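Local coordinates for protein Alp7A (Bacillus subtilis, PDB 5EC0) that binds ADP within an actin-like fold and, as a bacterial cytoskeletal protein, probably polymerises to help segregate plasmids in Bacillus subtilis, at residues D20-E25 against Q109-K114; A103-Y108 against V120-F125; K197-Q202 against K323-G328; I305-A310 against E343-R348. All coordinates share one frame; numbering follows the deposited sequence.

Interaction 1: residues D20-E25 against Q109-K114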
loop_
_atom_site.group_PDB
_atom_site.type_symbol
_atom_site.label_atom_id
_atom_site.label_comp_id
_atom_site.label_asym_id
_atom_site.label_seq_id
_atom_site.Cartn_x
_atom_site.Cartn_y
_atom_site.Cartn_z
ATOM N N ASP A 20 -0.442 0.001 -16.185
ATOM C CA ASP A 20 -1.301 0.637 -17.188
ATOM C C ASP A 20 -2.758 0.657 -16.745
ATOM O O ASP A 20 -3.647 0.295 -17.507
ATOM C CB ASP A 20 -1.163 -0.054 -18.551
ATOM C CG ASP A 20 0.178 0.232 -19.223
ATOM O OD1 ASP A 20 0.785 1.282 -18.913
ATOM O OD2 ASP A 20 0.625 -0.591 -20.059
ATOM N N GLY A 21 -2.990 1.073 -15.497
ATOM C CA GLY A 21 -4.336 1.188 -14.958
ATOM C C GLY A 21 -4.922 -0.117 -14.452
ATOM O O GLY A 21 -6.044 -0.150 -13.953
ATOM N N TYR A 22 -4.166 -1.200 -14.569
ATOM C CA TYR A 22 -4.639 -2.479 -14.072
ATOM C C TYR A 22 -4.143 -2.740 -12.651
ATOM O O TYR A 22 -2.928 -2.756 -12.376
ATOM C CB TYR A 22 -4.202 -3.609 -15.006
ATOM C CG TYR A 22 -4.683 -4.982 -14.585
ATOM C CD1 TYR A 22 -5.987 -5.391 -14.824
ATOM C CD2 TYR A 22 -3.829 -5.867 -13.943
ATOM C CE1 TYR A 22 -6.427 -6.658 -14.434
ATOM C CE2 TYR A 22 -4.254 -7.129 -13.558
ATOM C CZ TYR A 22 -5.551 -7.519 -13.804
ATOM O OH TYR A 22 -5.956 -8.772 -13.410
ATOM N N PHE A 23 -5.099 -2.968 -11.756
ATOM C CA PHE A 23 -4.812 -3.245 -10.351
ATOM C C PHE A 23 -4.704 -4.740 -9.987
ATOM O O PHE A 23 -5.525 -5.562 -10.401
ATOM C CB PHE A 23 -5.887 -2.598 -9.465
ATOM C CG PHE A 23 -5.716 -2.889 -7.997
ATOM C CD1 PHE A 23 -4.860 -2.112 -7.218
ATOM C CD2 PHE A 23 -6.403 -3.946 -7.396
ATOM C CE1 PHE A 23 -4.682 -2.378 -5.862
ATOM C CE2 PHE A 23 -6.230 -4.229 -6.040
ATOM C CZ PHE A 23 -5.370 -3.441 -5.268
ATOM N N PHE A 24 -3.675 -5.078 -9.211
ATOM C CA PHE A 24 -3.653 -6.330 -8.456
ATOM C C PHE A 24 -2.698 -6.148 -7.287
ATOM O O PHE A 24 -1.922 -5.192 -7.255
ATOM C CB PHE A 24 -3.249 -7.545 -9.327
ATOM C CG PHE A 24 -1.823 -7.516 -9.805
ATOM C CD1 PHE A 24 -0.796 -8.005 -9.006
ATOM C CD2 PHE A 24 -1.506 -7.024 -11.066
ATOM C CE1 PHE A 24 0.524 -7.991 -9.447
ATOM C CE2 PHE A 24 -0.186 -7.024 -11.520
ATOM C CZ PHE A 24 0.831 -7.508 -10.703
ATOM N N GLU A 25 -2.780 -7.054 -6.323
ATOM C CA GLU A 25 -1.965 -6.983 -5.124
ATOM C C GLU A 25 -1.548 -8.383 -4.677
ATOM O O GLU A 25 -2.144 -9.375 -5.077
ATOM C CB GLU A 25 -2.714 -6.259 -4.000
ATOM C CG GLU A 25 -4.137 -6.725 -3.767
ATOM C CD GLU A 25 -4.804 -6.006 -2.594
ATOM O OE1 GLU A 25 -4.084 -5.379 -1.801
ATOM O OE2 GLU A 25 -6.049 -6.066 -2.456
ATOM N N GLN A 109 3.036 -10.040 -17.018
ATOM C CA GLN A 109 3.433 -10.446 -18.363
ATOM C C GLN A 109 2.766 -11.763 -18.748
ATOM O O GLN A 109 2.295 -11.915 -19.878
ATOM C CB GLN A 109 4.951 -10.583 -18.478
ATOM C CG GLN A 109 5.454 -10.616 -19.907
ATOM C CD GLN A 109 5.261 -11.968 -20.624
ATOM O OE1 GLN A 109 5.460 -13.041 -20.042
ATOM N NE2 GLN A 109 4.876 -11.907 -21.897
ATOM N N ALA A 110 2.739 -12.712 -17.814
ATOM C CA ALA A 110 2.133 -14.021 -18.068
ATOM C C ALA A 110 0.624 -13.897 -18.242
ATOM O O ALA A 110 0.035 -14.576 -19.074
ATOM C CB ALA A 110 2.450 -14.986 -16.941
ATOM N N LEU A 111 0.008 -13.026 -17.445
ATOM C CA LEU A 111 -1.435 -12.819 -17.496
ATOM C C LEU A 111 -1.876 -12.144 -18.790
ATOM O O LEU A 111 -2.779 -12.628 -19.458
ATOM C CB LEU A 111 -1.903 -11.984 -16.295
ATOM C CG LEU A 111 -3.413 -11.822 -16.085
ATOM C CD1 LEU A 111 -4.076 -13.173 -15.791
ATOM C CD2 LEU A 111 -3.712 -10.831 -14.963
ATOM N N LYS A 112 -1.235 -11.032 -19.143
ATOM C CA LYS A 112 -1.716 -10.195 -20.243
ATOM C C LYS A 112 -0.887 -10.272 -21.528
ATOM O O LYS A 112 -1.270 -9.680 -22.532
ATOM C CB LYS A 112 -1.785 -8.733 -19.800
ATOM C CG LYS A 112 -2.545 -8.494 -18.511
ATOM C CD LYS A 112 -4.055 -8.604 -18.707
ATOM C CE LYS A 112 -4.799 -7.876 -17.579
ATOM N NZ LYS A 112 -6.271 -7.700 -17.820
ATOM N N GLY A 113 0.239 -10.981 -21.505
ATOM C CA GLY A 113 1.123 -11.011 -22.662
ATOM C C GLY A 113 1.264 -12.357 -23.358
ATOM O O GLY A 113 0.557 -13.308 -23.055
ATOM N N LYS A 114 2.202 -12.437 -24.291
ATOM C CA LYS A 114 2.377 -13.634 -25.104
ATOM C C LYS A 114 3.409 -14.562 -24.480
ATOM O O LYS A 114 4.455 -14.117 -23.997
ATOM C CB LYS A 114 2.790 -13.255 -26.525
ATOM C CG LYS A 114 1.974 -12.103 -27.101
ATOM C CD LYS A 114 2.684 -11.435 -28.274
ATOM C CE LYS A 114 2.492 -12.217 -29.573
ATOM N NZ LYS A 114 3.557 -11.932 -30.587
#
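The ring of Y22, at the start of strand 22-33, meets L111 and K112 in the last turn of helix 95-112. Before these two, Q109 turns its amide toward the chain beyond the helix, and Q109 NE2 gives K114 O a nearly straight bond (163° at the hydrogen) of 3.1 Å that ties down the chain leaving the helix; its OE1 accepts from K166. L111 then presents one methyl: L111 CD2 lies 3.4 Å from Y22 OH, approaching the phenol end of the ring obliquely. K112 supplies the larger overlap. Its chain bends at chi2 (-75°), which lays K112 CE over the ring face, 3.8 Å from the Y22 centroid, as a CH-pi contact. K112 NZ lies off-centre in a cation-pi contact, 4.1 Å from the centroid of the Y22 ring. Tyrosine suits this surface spot because its flat face accepts both the methylene and the charge of a lysine. A serine in place of Y22 would probably leave the K112 amine without its pi partner and open a gap beside the L111 methyl. G113 leaves the helix with G113 N bonded to Q109 O at 2.8 Å, and a side chain here would collide with that oxygen. The contact lies at the surface edge of a helix-on-sheet layer: deeper in, F24 of the same strand packs on A104 and Y108 of helix 95-112 and on N17 and I19 of strand 14-19.

Interaction 2: residues A103-Y108 against V120-F125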
loop_
_atom_site.group_PDB
_atom_site.type_symbol
_atom_site.label_atom_id
_atom_site.label_comp_id
_atom_site.label_asym_id
_atom_site.label_seq_id
_atom_site.Cartn_x
_atom_site.Cartn_y
_atom_site.Cartn_z
ATOM N N ALA A 103 8.719 -10.401 -9.618
ATOM C CA ALA A 103 7.681 -11.428 -9.657
ATOM C C ALA A 103 6.333 -10.841 -10.094
ATOM O O ALA A 103 5.618 -11.438 -10.902
ATOM C CB ALA A 103 7.555 -12.110 -8.289
ATOM N N ALA A 104 5.998 -9.667 -9.560
ATOM C CA ALA A 104 4.783 -8.965 -9.963
ATOM C C ALA A 104 4.776 -8.697 -11.467
ATOM O O ALA A 104 3.802 -9.007 -12.151
ATOM C CB ALA A 104 4.626 -7.642 -9.182
ATOM N N THR A 105 5.865 -8.118 -11.970
ATOM C CA THR A 105 5.972 -7.799 -13.385
ATOM C C THR A 105 5.872 -9.083 -14.249
ATOM O O THR A 105 5.241 -9.080 -15.301
ATOM C CB THR A 105 7.298 -7.074 -13.691
ATOM O OG1 THR A 105 7.432 -5.913 -12.855
ATOM C CG2 THR A 105 7.356 -6.670 -15.162
ATOM N N ALA A 106 6.507 -10.166 -13.804
ATOM C CA ALA A 106 6.479 -11.422 -14.545
ATOM C C ALA A 106 5.067 -12.000 -14.551
ATOM O O ALA A 106 4.613 -12.578 -15.549
ATOM C CB ALA A 106 7.462 -12.415 -13.953
ATOM N N TYR A 107 4.368 -11.825 -13.433
ATOM C CA TYR A 107 2.982 -12.254 -13.338
ATOM C C TYR A 107 2.094 -11.508 -14.333
ATOM O O TYR A 107 1.279 -12.109 -15.043
ATOM C CB TYR A 107 2.446 -12.046 -11.929
ATOM C CG TYR A 107 0.949 -12.203 -11.880
ATOM C CD1 TYR A 107 0.354 -13.432 -12.148
ATOM C CD2 TYR A 107 0.127 -11.120 -11.597
ATOM C CE1 TYR A 107 -1.020 -13.584 -12.116
ATOM C CE2 TYR A 107 -1.246 -11.262 -11.562
ATOM C CZ TYR A 107 -1.809 -12.502 -11.824
ATOM O OH TYR A 107 -3.170 -12.641 -11.797
ATOM N N TYR A 108 2.246 -10.189 -14.374
ATOM C CA TYR A 108 1.453 -9.378 -15.289
ATOM C C TYR A 108 1.762 -9.758 -16.735
ATOM O O TYR A 108 0.860 -9.807 -17.577
ATOM C CB TYR A 108 1.714 -7.892 -15.063
ATOM C CG TYR A 108 0.932 -6.996 -15.992
ATOM C CD1 TYR A 108 -0.366 -6.591 -15.672
ATOM C CD2 TYR A 108 1.491 -6.537 -17.180
ATOM C CE1 TYR A 108 -1.085 -5.759 -16.512
ATOM C CE2 TYR A 108 0.774 -5.711 -18.038
ATOM C CZ TYR A 108 -0.512 -5.320 -17.698
ATOM O OH TYR A 108 -1.223 -4.487 -18.545
ATOM N N VAL A 120 10.130 -7.204 -21.235
ATOM C CA VAL A 120 9.207 -6.150 -20.830
ATOM C C VAL A 120 9.947 -4.825 -20.716
ATOM O O VAL A 120 10.952 -4.735 -20.000
ATOM C CB VAL A 120 8.522 -6.463 -19.468
ATOM C CG1 VAL A 120 7.723 -5.254 -18.970
ATOM C CG2 VAL A 120 7.629 -7.677 -19.594
ATOM N N THR A 121 9.461 -3.814 -21.432
ATOM C CA THR A 121 9.898 -2.436 -21.234
ATOM C C THR A 121 8.859 -1.622 -20.437
ATOM O O THR A 121 7.662 -1.676 -20.711
ATOM C CB THR A 121 10.178 -1.722 -22.584
ATOM O OG1 THR A 121 9.091 -1.965 -23.485
ATOM C CG2 THR A 121 11.455 -2.228 -23.209
ATOM N N ILE A 122 9.332 -0.883 -19.438
ATOM C CA ILE A 122 8.494 -0.000 -18.638
ATOM C C ILE A 122 8.965 1.450 -18.820
ATOM O O ILE A 122 10.105 1.788 -18.473
ATOM C CB ILE A 122 8.540 -0.367 -17.134
ATOM C CG1 ILE A 122 8.023 -1.787 -16.909
ATOM C CG2 ILE A 122 7.744 0.637 -16.302
ATOM C CD1 ILE A 122 8.445 -2.368 -15.582
ATOM N N GLU A 123 8.105 2.300 -19.376
ATOM C CA GLU A 123 8.503 3.680 -19.680
ATOM C C GLU A 123 8.694 4.481 -18.405
ATOM O O GLU A 123 9.658 5.222 -18.272
ATOM C CB GLU A 123 7.468 4.361 -20.570
ATOM C CG GLU A 123 7.309 3.694 -21.922
ATOM C CD GLU A 123 6.392 4.468 -22.850
ATOM O OE1 GLU A 123 6.266 5.698 -22.679
ATOM O OE2 GLU A 123 5.802 3.843 -23.750
ATOM N N TYR A 124 7.779 4.292 -17.457
ATOM C CA TYR A 124 7.758 5.090 -16.245
ATOM C C TYR A 124 7.360 4.242 -15.035
ATOM O O TYR A 124 6.211 3.823 -14.915
ATOM C CB TYR A 124 6.796 6.272 -16.414
ATOM C CG TYR A 124 6.952 7.336 -15.360
ATOM C CD1 TYR A 124 8.130 8.078 -15.267
ATOM C CD2 TYR A 124 5.918 7.626 -14.468
ATOM C CE1 TYR A 124 8.287 9.077 -14.307
ATOM C CE2 TYR A 124 6.067 8.625 -13.497
ATOM C CZ TYR A 124 7.253 9.341 -13.421
ATOM O OH TYR A 124 7.404 10.325 -12.476
ATOM N N PHE A 125 8.335 3.961 -14.176
ATOM C CA PHE A 125 8.112 3.231 -12.933
ATOM C C PHE A 125 8.055 4.237 -11.804
ATOM O O PHE A 125 8.870 5.167 -11.747
ATOM C CB PHE A 125 9.231 2.205 -12.679
ATOM C CG PHE A 125 9.125 1.476 -11.348
ATOM C CD1 PHE A 125 9.700 1.998 -10.194
ATOM C CD2 PHE A 125 8.470 0.244 -11.261
ATOM C CE1 PHE A 125 9.607 1.325 -8.984
ATOM C CE2 PHE A 125 8.374 -0.430 -10.054
ATOM C CZ PHE A 125 8.937 0.102 -8.923
#
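T105 turns its methyl group from helix 95-112 onto the branched aliphatic side chains of V120 and I122. T105 CG2 stands 4.1 Å from V120 CG1 and 4.5 Å from I122 CD1, a loose van der Waals approach in which only carbon atoms meet. The torsion of T105 divides the labour between its two branches. Chi1 of -55° puts OG1 beside the backbone N, where it bonds F101 O one turn earlier, and leaves CG2 anti to that N and directed at the strand. A threonine can therefore be buried here: the hydroxyl is satisfied within its own helix and the methyl behaves as an apolar group. V120 answers with CG1, the branch anti to its own backbone N, and I122, two residues on and on the same face of strand 119-129, reaches across with the end of its longer chain. M6 of strand 2-10 touches both T105 and I122, and I170 of strand 166-179 also packs on T105, making this part of the layer where helix 95-112 covers the large mixed sheet. Since the pairing rests on shape and burial, it adds apolar contact between helix and sheet without fixing any donor or acceptor direction.

Interaction 3: residues K197-Q202 against K323-G328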
loop_
_atom_site.group_PDB
_atom_site.type_symbol
_atom_site.label_atom_id
_atom_site.label_comp_id
_atom_site.label_asym_id
_atom_site.label_seq_id
_atom_site.Cartn_x
_atom_site.Cartn_y
_atom_site.Cartn_z
ATOM N N LYS A 197 -10.715 18.141 -8.669
ATOM C CA LYS A 197 -11.904 17.541 -8.084
ATOM C C LYS A 197 -12.682 18.545 -7.244
ATOM O O LYS A 197 -12.121 19.213 -6.372
ATOM C CB LYS A 197 -11.514 16.331 -7.228
ATOM C CG LYS A 197 -11.185 15.110 -8.075
ATOM C CD LYS A 197 -10.436 14.050 -7.282
ATOM C CE LYS A 197 -11.323 13.383 -6.278
ATOM N NZ LYS A 197 -10.860 11.965 -6.013
ATOM N N ASP A 198 -13.980 18.637 -7.503
ATOM C CA ASP A 198 -14.855 19.445 -6.672
ATOM C C ASP A 198 -14.728 19.023 -5.202
ATOM O O ASP A 198 -14.782 19.851 -4.286
ATOM C CB ASP A 198 -16.304 19.319 -7.135
ATOM C CG ASP A 198 -17.210 20.275 -6.412
ATOM O OD1 ASP A 198 -17.133 21.484 -6.707
ATOM O OD2 ASP A 198 -17.969 19.830 -5.527
ATOM N N TYR A 199 -14.566 17.720 -4.993
ATOM C CA TYR A 199 -14.323 17.165 -3.673
ATOM C C TYR A 199 -13.190 17.872 -2.893
ATOM O O TYR A 199 -13.239 17.975 -1.663
ATOM C CB TYR A 199 -14.013 15.666 -3.819
ATOM C CG TYR A 199 -13.804 14.918 -2.517
ATOM C CD1 TYR A 199 -14.884 14.374 -1.809
ATOM C CD2 TYR A 199 -12.533 14.747 -2.001
ATOM C CE1 TYR A 199 -14.687 13.675 -0.612
ATOM C CE2 TYR A 199 -12.326 14.056 -0.821
ATOM C CZ TYR A 199 -13.399 13.522 -0.129
ATOM O OH TYR A 199 -13.151 12.840 1.045
ATOM N N ALA A 200 -12.170 18.355 -3.598
ATOM C CA ALA A 200 -11.043 18.999 -2.924
ATOM C C ALA A 200 -11.357 20.423 -2.466
ATOM O O ALA A 200 -10.559 21.028 -1.735
ATOM C CB ALA A 200 -9.816 19.007 -3.834
ATOM N N GLU A 201 -12.505 20.960 -2.887
ATOM C CA GLU A 201 -12.844 22.359 -2.604
ATOM C C GLU A 201 -13.118 22.594 -1.133
ATOM O O GLU A 201 -12.971 23.715 -0.647
ATOM C CB GLU A 201 -14.059 22.824 -3.420
ATOM C CG GLU A 201 -13.822 22.865 -4.931
ATOM C CD GLU A 201 -12.809 23.928 -5.344
ATOM O OE1 GLU A 201 -12.897 25.073 -4.842
ATOM O OE2 GLU A 201 -11.926 23.613 -6.172
ATOM N N GLN A 202 -13.519 21.541 -0.421
ATOM C CA GLN A 202 -13.818 21.668 1.001
ATOM C C GLN A 202 -12.531 21.913 1.793
ATOM O O GLN A 202 -12.587 22.332 2.954
ATOM C CB GLN A 202 -14.542 20.423 1.525
ATOM C CG GLN A 202 -13.704 19.124 1.452
ATOM C CD GLN A 202 -14.543 17.891 1.782
ATOM O OE1 GLN A 202 -15.096 17.785 2.876
ATOM N NE2 GLN A 202 -14.664 16.971 0.825
ATOM N N LYS A 323 -8.716 20.643 9.395
ATOM C CA LYS A 323 -9.529 19.490 9.025
ATOM C C LYS A 323 -8.647 18.249 8.989
ATOM O O LYS A 323 -7.423 18.345 8.868
ATOM C CB LYS A 323 -10.232 19.703 7.683
ATOM C CG LYS A 323 -11.440 20.631 7.800
ATOM C CD LYS A 323 -12.067 20.974 6.452
ATOM C CE LYS A 323 -13.352 21.757 6.649
ATOM N NZ LYS A 323 -13.985 22.116 5.360
ATOM N N TYR A 324 -9.282 17.090 9.109
ATOM C CA TYR A 324 -8.584 15.815 9.192
ATOM C C TYR A 324 -9.084 14.889 8.102
ATOM O O TYR A 324 -10.295 14.644 7.981
ATOM C CB TYR A 324 -8.774 15.191 10.585
ATOM C CG TYR A 324 -8.161 16.054 11.666
ATOM C CD1 TYR A 324 -8.802 17.206 12.112
ATOM C CD2 TYR A 324 -6.925 15.740 12.207
ATOM C CE1 TYR A 324 -8.229 18.016 13.065
ATOM C CE2 TYR A 324 -6.350 16.529 13.164
ATOM C CZ TYR A 324 -7.002 17.670 13.586
ATOM O OH TYR A 324 -6.424 18.453 14.535
ATOM N N LEU A 325 -8.151 14.405 7.290
ATOM C CA LEU A 325 -8.463 13.410 6.282
ATOM C C LEU A 325 -7.777 12.106 6.637
ATOM O O LEU A 325 -6.549 12.030 6.624
ATOM C CB LEU A 325 -8.035 13.851 4.879
ATOM C CG LEU A 325 -8.568 12.828 3.857
ATOM C CD1 LEU A 325 -9.974 13.186 3.370
ATOM C CD2 LEU A 325 -7.613 12.525 2.683
ATOM N N TYR A 326 -8.585 11.083 6.924
ATOM C CA TYR A 326 -8.110 9.765 7.362
ATOM C C TYR A 326 -8.097 8.761 6.215
ATOM O O TYR A 326 -9.083 8.629 5.500
ATOM C CB TYR A 326 -8.999 9.227 8.509
ATOM C CG TYR A 326 -9.136 10.169 9.697
ATOM C CD1 TYR A 326 -8.236 10.117 10.754
ATOM C CD2 TYR A 326 -10.161 11.105 9.758
ATOM C CE1 TYR A 326 -8.346 10.971 11.832
ATOM C CE2 TYR A 326 -10.284 11.964 10.843
ATOM C CZ TYR A 326 -9.370 11.890 11.870
ATOM O OH TYR A 326 -9.465 12.731 12.946
ATOM N N PHE A 327 -6.982 8.061 6.026
ATOM C CA PHE A 327 -6.923 6.993 5.021
ATOM C C PHE A 327 -5.965 5.862 5.438
ATOM O O PHE A 327 -5.675 5.680 6.618
ATOM C CB PHE A 327 -6.544 7.552 3.616
ATOM C CG PHE A 327 -5.247 8.343 3.574
ATOM C CD1 PHE A 327 -5.192 9.646 4.046
ATOM C CD2 PHE A 327 -4.095 7.789 3.024
ATOM C CE1 PHE A 327 -3.998 10.367 4.007
ATOM C CE2 PHE A 327 -2.912 8.501 2.961
ATOM C CZ PHE A 327 -2.858 9.795 3.450
ATOM N N GLY A 328 -5.468 5.100 4.467
ATOM C CA GLY A 328 -4.805 3.849 4.791
ATOM C C GLY A 328 -5.837 2.744 5.004
ATOM O O GLY A 328 -7.043 3.022 5.115
HETATM O O HOH W 1 -15.414 19.499 4.823
#
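K323 reaches from strand 322-327, between strands 207-213 and 355-357 of the five-stranded sheet in the actin-like C-terminal domain, to Q202, in the connection that precedes strand 207-213. From CB the chain sets out toward that connection, with CG anti to the carbonyl carbon (chi1 -77°), and it stays extended to its tip. K323 CD and CE pass alongside Q202 O, each 3.8 Å from it, and K323 NZ then gives the same oxygen a 2.8 Å hydrogen bond. The donor approaches at a C=O...N angle of 144°, tilted 22° from the carbonyl plane. Lysine suits the place because its long methylene chain spans the distance from strand to connection while its amine supplies several polar contacts; Y206 adds a cation-pi partner. A methionine in place of K323 would probably leave Q202 O without this donor and the Y206 ring without its cation. Two residues further along, L325 CD1 meets Y199 OH at 4.0 Å, and I356 of the next strand packs on Y199, Q202 and L325. The strand leads to G328, just past its end, which touches the bound ADP. Q202 is braced within its own turn: NE2 lies over the centre of the Y199 ring and bonds Y199 O in the carbonyl plane, on a lone pair. Q202 OE1 accepts a hydrogen bond from a water, 2.6 Å away, which in turn accepts from K323 NZ at 3.0 Å.

Interaction 4: residues I305-A310 against E343-R348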
loop_
_atom_site.group_PDB
_atom_site.type_symbol
_atom_site.label_atom_id
_atom_site.label_comp_id
_atom_site.label_asym_id
_atom_site.label_seq_id
_atom_site.Cartn_x
_atom_site.Cartn_y
_atom_site.Cartn_z
ATOM N N ILE A 305 -7.468 6.350 20.620
ATOM C CA ILE A 305 -6.034 6.597 20.632
ATOM C C ILE A 305 -5.587 7.316 19.338
ATOM O O ILE A 305 -4.781 8.238 19.390
ATOM C CB ILE A 305 -5.252 5.275 20.828
ATOM C CG1 ILE A 305 -5.541 4.691 22.220
ATOM C CG2 ILE A 305 -3.761 5.501 20.693
ATOM C CD1 ILE A 305 -5.345 3.189 22.300
ATOM N N LYS A 306 -6.126 6.924 18.184
ATOM C CA LYS A 306 -5.717 7.555 16.926
ATOM C C LYS A 306 -6.147 9.022 16.847
ATOM O O LYS A 306 -5.344 9.891 16.499
ATOM C CB LYS A 306 -6.268 6.789 15.714
ATOM C CG LYS A 306 -5.828 5.333 15.573
ATOM C CD LYS A 306 -4.315 5.157 15.434
ATOM C CE LYS A 306 -3.656 4.869 16.777
ATOM N NZ LYS A 306 -2.180 4.768 16.662
ATOM N N ILE A 307 -7.402 9.305 17.181
ATOM C CA ILE A 307 -7.902 10.669 17.094
ATOM C C ILE A 307 -7.062 11.578 17.981
ATOM O O ILE A 307 -6.682 12.671 17.570
ATOM C CB ILE A 307 -9.387 10.776 17.498
ATOM C CG1 ILE A 307 -10.258 9.960 16.553
ATOM C CG2 ILE A 307 -9.851 12.227 17.455
ATOM C CD1 ILE A 307 -10.063 10.316 15.085
ATOM N N ALA A 308 -6.749 11.101 19.184
ATOM C CA ALA A 308 -5.970 11.872 20.151
ATOM C C ALA A 308 -4.538 12.089 19.673
ATOM O O ALA A 308 -3.975 13.160 19.880
ATOM C CB ALA A 308 -5.973 11.183 21.519
ATOM N N GLN A 309 -3.952 11.075 19.037
ATOM C CA GLN A 309 -2.617 11.211 18.466
ATOM C C GLN A 309 -2.599 12.299 17.393
ATOM O O GLN A 309 -1.737 13.173 17.401
ATOM C CB GLN A 309 -2.138 9.887 17.860
ATOM C CG GLN A 309 -1.418 8.941 18.811
ATOM C CD GLN A 309 -0.994 7.634 18.122
ATOM O OE1 GLN A 309 -1.152 7.469 16.900
ATOM N NE2 GLN A 309 -0.455 6.704 18.905
ATOM N N ALA A 310 -3.561 12.239 16.476
ATOM C CA ALA A 310 -3.623 13.170 15.358
ATOM C C ALA A 310 -3.831 14.590 15.850
ATOM O O ALA A 310 -3.195 15.532 15.370
ATOM C CB ALA A 310 -4.736 12.779 14.400
ATOM N N GLU A 343 -17.640 12.535 16.904
ATOM C CA GLU A 343 -18.892 13.145 17.300
ATOM C C GLU A 343 -18.982 13.284 18.814
ATOM O O GLU A 343 -19.475 14.294 19.308
ATOM C CB GLU A 343 -20.080 12.350 16.783
ATOM C CG GLU A 343 -21.385 13.084 17.035
ATOM C CD GLU A 343 -22.598 12.273 16.670
ATOM O OE1 GLU A 343 -22.773 11.981 15.469
ATOM O OE2 GLU A 343 -23.383 11.940 17.584
ATOM N N GLU A 344 -18.502 12.279 19.549
ATOM C CA GLU A 344 -18.512 12.331 21.021
ATOM C C GLU A 344 -17.574 13.409 21.541
ATOM O O GLU A 344 -17.819 14.024 22.572
ATOM C CB GLU A 344 -18.099 10.988 21.639
ATOM C CG GLU A 344 -19.115 9.863 21.542
ATOM C CD GLU A 344 -18.587 8.561 22.143
ATOM O OE1 GLU A 344 -17.349 8.432 22.290
ATOM O OE2 GLU A 344 -19.402 7.675 22.479
ATOM N N ARG A 345 -16.492 13.624 20.806
ATOM C CA ARG A 345 -15.390 14.435 21.273
ATOM C C ARG A 345 -15.534 15.898 20.861
ATOM O O ARG A 345 -15.141 16.793 21.604
ATOM C CB ARG A 345 -14.081 13.846 20.737
ATOM C CG ARG A 345 -12.871 14.051 21.615
ATOM C CD ARG A 345 -11.676 13.283 21.061
ATOM N NE ARG A 345 -10.409 13.889 21.458
ATOM C CZ ARG A 345 -9.811 13.664 22.622
ATOM N NH1 ARG A 345 -10.373 12.851 23.512
ATOM N NH2 ARG A 345 -8.661 14.258 22.903
ATOM N N TYR A 346 -16.098 16.146 19.681
ATOM C CA TYR A 346 -16.154 17.507 19.149
ATOM C C TYR A 346 -17.570 17.981 18.811
ATOM O O TYR A 346 -17.772 19.138 18.422
ATOM C CB TYR A 346 -15.280 17.624 17.895
ATOM C CG TYR A 346 -13.872 17.072 18.033
ATOM C CD1 TYR A 346 -12.959 17.651 18.912
ATOM C CD2 TYR A 346 -13.450 15.985 17.266
ATOM C CE1 TYR A 346 -11.667 17.154 19.037
ATOM C CE2 TYR A 346 -12.159 15.485 17.377
ATOM C CZ TYR A 346 -11.270 16.072 18.266
ATOM O OH TYR A 346 -9.983 15.579 18.384
ATOM N N GLY A 347 -18.548 17.093 18.945
ATOM C CA GLY A 347 -19.898 17.407 18.510
ATOM C C GLY A 347 -20.132 16.981 17.071
ATOM O O GLY A 347 -19.181 16.743 16.327
ATOM N N ARG A 348 -21.400 16.886 16.675
ATOM C CA ARG A 348 -21.754 16.364 15.355
ATOM C C ARG A 348 -21.279 17.251 14.203
ATOM O O ARG A 348 -20.760 16.754 13.199
ATOM C CB ARG A 348 -23.267 16.162 15.260
ATOM C CG ARG A 348 -23.726 15.497 13.971
ATOM C CD ARG A 348 -24.631 16.435 13.188
ATOM N NE ARG A 348 -25.084 15.867 11.919
ATOM C CZ ARG A 348 -26.098 16.349 11.201
ATOM N NH1 ARG A 348 -26.434 15.767 10.059
ATOM N NH2 ARG A 348 -26.782 17.408 11.626
#
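I307 packs against Y346 and R345 where helices 292-313 and 335-346 lie together in the actin-like C-terminal domain. The tight part centres on one methyl: with CG1 beside the backbone N (chi1 -62°), I307 CG2 is anti to it and comes in at the edge of the Y346 ring, 3.5 Å from Y346 OH and 4.0 Å from Y346 CE2. V341 and T342 of helix 335-346 also touch I307, so a beta-branched aliphatic residue suits this buried side of the helix. Toward solvent the contact thins. R345 stretches its chain from CG to NE past the same methyl, with R345 CD 4.2 Å from I307 CG2, and R345 NH2 comes only to 4.3 Å from A308 CB. Here the arginine gives its CD methylene to packing, while its NE pairs with E311 in a salt bridge. The small side chain of A308 probably allows the guanidinium to lie along the helix. R345 also covers its own neighbour: R345 CB sits over the centre of the Y346 ring, 4.0 Å above the plane.

How the interactions relate
Interactions 1 and 2 share helix 95-112 and the large mixed sheet beneath it, and they touch through F24 on A104 and Q109 on V120. Interaction 2 is the buried one, where only methyl groups meet; interaction 1 lies at the surface, where a lysine and a tyrosine can pair. Interactions 3 and 4 belong together in the C-terminal half, joined as Y326 of the sheet packs on I307 of helix 292-313. Both are partly buried, yet interaction 3 turns on a direct and a water-bridged polar link, while interaction 4 is a methyl packed beside a ring. Interactions 1 and 4, centres about 41 Å apart, lie on opposite sides of the chain's centre.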